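Local coordinates for protein histidine kinase (PDB 3LI9) that probably senses extracellular signals through its double-PDC (dCache) domain and passes them to a cytoplasmic kinase that would phosphorylate protein histidines with ATP, at residues A[126-131]-A[164-169]; A[137-142]-A[151-156]. All blocks are in the same frame, centred on the assembly; numbering follows the deposited sequence.

Interaction 1. Residues A[126-131]-A[164-169]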
# COMPACT_ATOMS: atom_id res chain seq x y z
N ASP A 126 13.03 2.46 0.18
CA ASP A 126 12.55 1.23 -0.39
C ASP A 126 11.67 1.40 -1.62
O ASP A 126 11.62 0.51 -2.41
CB ASP A 126 11.72 0.48 0.63
CG ASP A 126 12.57 -0.15 1.70
OD1 ASP A 126 13.81 -0.28 1.50
OD2 ASP A 126 11.97 -0.52 2.74
N TYR A 127 10.90 2.47 -1.73
CA TYR A 127 10.04 2.53 -2.91
C TYR A 127 10.87 2.41 -4.19
O TYR A 127 10.35 1.98 -5.26
CB TYR A 127 9.24 3.83 -2.92
CG TYR A 127 10.04 5.10 -3.31
CD1 TYR A 127 10.02 5.59 -4.58
CD2 TYR A 127 10.75 5.84 -2.35
CE1 TYR A 127 10.68 6.71 -4.93
CE2 TYR A 127 11.43 7.01 -2.70
CZ TYR A 127 11.40 7.44 -3.99
OH TYR A 127 12.04 8.59 -4.36
N TYR A 128 12.12 2.85 -4.13
CA TYR A 128 13.02 2.79 -5.32
C TYR A 128 14.00 1.67 -5.16
O TYR A 128 14.23 0.94 -6.10
CB TYR A 128 13.81 4.11 -5.50
CG TYR A 128 14.58 4.26 -6.80
CD1 TYR A 128 14.12 5.13 -7.79
CD2 TYR A 128 15.80 3.65 -7.00
CE1 TYR A 128 14.82 5.34 -8.96
CE2 TYR A 128 16.50 3.82 -8.18
CZ TYR A 128 16.04 4.67 -9.14
OH TYR A 128 16.77 4.90 -10.30
N GLN A 129 14.59 1.55 -3.96
CA GLN A 129 15.67 0.55 -3.76
C GLN A 129 15.15 -0.89 -3.79
O GLN A 129 15.85 -1.80 -4.23
CB GLN A 129 16.44 0.80 -2.46
CG GLN A 129 17.27 2.11 -2.46
CD GLN A 129 18.29 2.15 -3.59
OE1 GLN A 129 19.06 1.24 -3.74
NE2 GLN A 129 18.29 3.22 -4.37
N LEU A 130 13.93 -1.13 -3.35
CA LEU A 130 13.48 -2.54 -3.39
C LEU A 130 13.28 -3.04 -4.82
O LEU A 130 13.75 -4.12 -5.17
CB LEU A 130 12.23 -2.80 -2.54
CG LEU A 130 12.37 -2.88 -1.02
CD1 LEU A 130 10.99 -3.23 -0.39
CD2 LEU A 130 13.45 -3.92 -0.62
N PRO A 131 12.57 -2.27 -5.67
CA PRO A 131 12.53 -2.74 -7.06
C PRO A 131 13.89 -2.85 -7.71
O PRO A 131 14.10 -3.73 -8.56
CB PRO A 131 11.74 -1.65 -7.78
CG PRO A 131 10.82 -1.11 -6.74
CD PRO A 131 11.58 -1.21 -5.41
N ALA A 164 16.38 0.38 -15.30
CA ALA A 164 16.55 1.79 -15.68
C ALA A 164 15.92 2.76 -14.66
O ALA A 164 16.23 3.97 -14.69
CB ALA A 164 15.98 2.08 -17.05
N GLY A 165 15.01 2.25 -13.84
CA GLY A 165 14.22 3.17 -12.97
C GLY A 165 12.96 2.46 -12.57
O GLY A 165 12.83 1.24 -12.63
N ILE A 166 12.03 3.25 -12.03
CA ILE A 166 10.79 2.72 -11.48
C ILE A 166 9.62 3.61 -12.01
O ILE A 166 9.78 4.83 -12.37
CB ILE A 166 10.68 2.73 -9.94
CG1 ILE A 166 10.78 4.18 -9.44
CG2 ILE A 166 11.77 1.78 -9.27
CD1 ILE A 166 10.50 4.36 -7.98
N ALA A 167 8.42 3.02 -12.01
CA ALA A 167 7.19 3.81 -12.19
C ALA A 167 6.40 3.46 -10.94
O ALA A 167 6.36 2.30 -10.53
CB ALA A 167 6.38 3.38 -13.45
N GLY A 168 5.74 4.46 -10.39
CA GLY A 168 5.01 4.22 -9.15
C GLY A 168 3.77 5.02 -9.01
O GLY A 168 3.59 5.99 -9.67
N VAL A 169 2.86 4.55 -8.13
CA VAL A 169 1.72 5.35 -7.71
C VAL A 169 1.56 5.35 -6.19
O VAL A 169 1.91 4.34 -5.51
CB VAL A 169 0.40 4.83 -8.34
CG1 VAL A 169 0.55 4.75 -9.89
CG2 VAL A 169 0.09 3.41 -7.82
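Ile166 carries a buried apolar contact in which helix 126-134 packs on strand 162-172 of the membrane-distal sheet, with Tyr127, Tyr128 and Pro131 receiving it on the helix. The axes of the two short segments approach to 8.4 Å, with their directions 128° apart. Ile166 CG1 sits between the backbone N and the carbonyl carbon (chi1 61°), and chi2 is extended, which brings CD1 against both tyrosine rings. There CD1 lies 3.6 Å from Tyr127 CD1, the side chains crossing at about a right angle, and 3.7 Å from Tyr128 CD1; Tyr127 O is also 3.6 Å from it. The other branch, CG2, rests 3.7 Å from CB of Pro131. Both phenol groups are tied down beyond the contact: Tyr127 OH bonds to the carbonyl of Val120 and Tyr128 OH to the carboxylate of Glu80, which would limit how far either ring can swing from the isoleucine. Gly165 belongs to a classic beta bulge, in which it and Ala164 together face Ile157. A buffer molecule about 4 Å from the Tyr127 side chain, probably from the crystallisation liquor, may mark a pocket. A helix packed on the antiparallel sheet is consistent with the domain's PDC (Cache) fold.

Interaction 2. Residues A[137-142]-A[151-156]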
# COMPACT_ATOMS: atom_id res chain seq x y z
N ASP A 137 7.95 -6.01 -8.83
CA ASP A 137 6.92 -5.04 -8.35
C ASP A 137 6.85 -5.07 -6.82
O ASP A 137 6.84 -6.16 -6.21
CB ASP A 137 5.55 -5.44 -8.95
CG ASP A 137 5.62 -5.52 -10.42
OD1 ASP A 137 6.14 -4.54 -11.01
OD2 ASP A 137 5.26 -6.59 -11.02
N THR A 138 6.77 -3.90 -6.18
CA THR A 138 6.75 -3.80 -4.72
C THR A 138 5.61 -2.95 -4.21
O THR A 138 5.09 -2.12 -4.94
CB THR A 138 8.09 -3.27 -4.21
OG1 THR A 138 8.20 -1.87 -4.51
CG2 THR A 138 9.18 -4.00 -4.94
N LEU A 139 5.23 -3.18 -2.95
CA LEU A 139 4.28 -2.41 -2.26
C LEU A 139 4.92 -2.07 -0.91
O LEU A 139 5.33 -2.99 -0.15
CB LEU A 139 2.99 -3.21 -2.09
CG LEU A 139 1.94 -2.64 -1.21
CD1 LEU A 139 1.30 -1.39 -1.81
CD2 LEU A 139 0.84 -3.73 -1.03
N THR A 140 5.04 -0.77 -0.64
CA THR A 140 5.65 -0.35 0.65
C THR A 140 4.70 -0.69 1.81
O THR A 140 3.47 -0.90 1.67
CB THR A 140 5.85 1.20 0.68
OG1 THR A 140 4.56 1.83 0.69
CG2 THR A 140 6.74 1.63 -0.51
N GLU A 141 5.26 -0.63 3.00
CA GLU A 141 4.43 -0.63 4.19
C GLU A 141 3.74 0.75 4.23
O GLU A 141 4.30 1.69 3.69
CB GLU A 141 5.33 -0.92 5.39
CG GLU A 141 5.43 -2.53 5.51
CD GLU A 141 4.05 -3.22 5.85
OE1 GLU A 141 3.72 -3.07 7.04
OE2 GLU A 141 3.30 -3.91 5.00
N PRO A 142 2.51 0.81 4.75
CA PRO A 142 1.82 2.11 4.82
C PRO A 142 2.59 3.11 5.65
O PRO A 142 3.38 2.75 6.57
CB PRO A 142 0.50 1.77 5.52
CG PRO A 142 0.94 0.57 6.49
CD PRO A 142 1.67 -0.23 5.37
N VAL A 151 0.01 4.24 0.88
CA VAL A 151 0.99 3.23 0.50
C VAL A 151 1.45 3.51 -0.93
O VAL A 151 0.73 4.15 -1.68
CB VAL A 151 0.33 1.83 0.62
CG1 VAL A 151 -0.78 1.57 -0.42
CG2 VAL A 151 1.36 0.74 0.75
N SER A 152 2.63 3.00 -1.28
CA SER A 152 3.13 3.19 -2.64
C SER A 152 3.30 1.87 -3.36
O SER A 152 3.81 0.93 -2.75
CB SER A 152 4.55 3.86 -2.53
OG SER A 152 4.89 4.31 -3.81
N TYR A 153 2.93 1.84 -4.62
CA TYR A 153 3.14 0.66 -5.48
C TYR A 153 4.24 1.05 -6.47
O TYR A 153 4.13 2.09 -7.12
CB TYR A 153 1.89 0.36 -6.31
CG TYR A 153 0.65 -0.08 -5.53
CD1 TYR A 153 0.28 -1.43 -5.50
CD2 TYR A 153 -0.12 0.85 -4.80
CE1 TYR A 153 -0.85 -1.83 -4.81
CE2 TYR A 153 -1.24 0.44 -4.05
CZ TYR A 153 -1.58 -0.93 -4.10
OH TYR A 153 -2.69 -1.34 -3.38
N ASP A 154 5.25 0.20 -6.65
CA ASP A 154 6.36 0.59 -7.53
C ASP A 154 6.73 -0.58 -8.42
O ASP A 154 6.82 -1.70 -7.95
CB ASP A 154 7.58 1.01 -6.73
CG ASP A 154 7.26 2.15 -5.80
OD1 ASP A 154 7.26 3.30 -6.30
OD2 ASP A 154 6.89 1.93 -4.59
N SER A 155 6.98 -0.29 -9.68
CA SER A 155 7.39 -1.37 -10.63
C SER A 155 8.64 -0.97 -11.37
O SER A 155 8.82 0.18 -11.75
CB SER A 155 6.33 -1.57 -11.74
OG SER A 155 5.15 -2.11 -11.23
N PRO A 156 9.59 -1.92 -11.50
CA PRO A 156 10.81 -1.61 -12.18
C PRO A 156 10.62 -1.46 -13.70
O PRO A 156 9.84 -2.20 -14.30
CB PRO A 156 11.72 -2.85 -11.83
CG PRO A 156 10.72 -3.99 -11.67
CD PRO A 156 9.54 -3.31 -10.96
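Thr138 and Asp154 form the hydrogen-bonded pair of this antiparallel ladder, in which strand 138-139 runs along strand 148-159. Thr138 N reaches Asp154 O at 2.8 Å, and Asp154 N returns to Thr138 O. One step on, Leu139 and Tyr153 make a non-hydrogen-bonded pair, and Thr140 N then bonds to Ser152 O at 3.0 Å.

The next rung is taken over by a side chain. Thr140 OG1 lies between its backbone N and carbonyl carbon (chi1 67°) and accepts from Ser152 N at 3.0 Å, with an N-H...O angle of 167°. The same hydroxyl donates to Glu141 O, approaching from above the carbonyl plane, so two bonds grip it. A valine here would probably leave Ser152 N without its acceptor and Glu141 O without this donor. At the other end, Ser155 OG gives its proton to Asp137 OD1 at 2.6 Å, meeting it from above the carboxylate plane; OD2 of that aspartate forms a salt bridge with Arg41.

The apolar part lies on the face that carries Leu139 and Tyr153. Leu139 CD1 sits almost over the middle of the Tyr153 ring in a CH-pi contact, 3.6 Å from its centroid and 7° off the normal. The same methyl also meets Val151 CG2, though the place of that valine methyl in the model is doubtful.

On the opposite face, Thr138 and Asp154 lie beneath helix 126-134, touching Pro131, and Asp154 OD1 bonds to Tyr76 OH. Helix 13-48 packs against Tyr153 and Ser155, while strand 162-172 borders strand 148-159 on its other edge.

In the fold
The centres of interactions 1 and 2 are about 8 Å apart, and both reach the same sheet. Along the chain, helix 126-134 is followed by strand 138-139, then, after the short strand 143-145, strands 148-159 and 162-172, so interaction 2 is nested within the loop that interaction 1 closes. Strands 148-159 and 162-172 are adjacent, and probable backbone hydrogen bonds join them: Ser155 N to Ala167 O and Tyr153 N to Val169 O, each 2.8 Å. The helix covers a face to which strands 138-139, 148-159 and 162-172 contribute. Tyr127 and Ser152 each lie near a bound buffer molecule, probably from the crystallisation liquor, consistent with a pocket in this extracellular sensor domain.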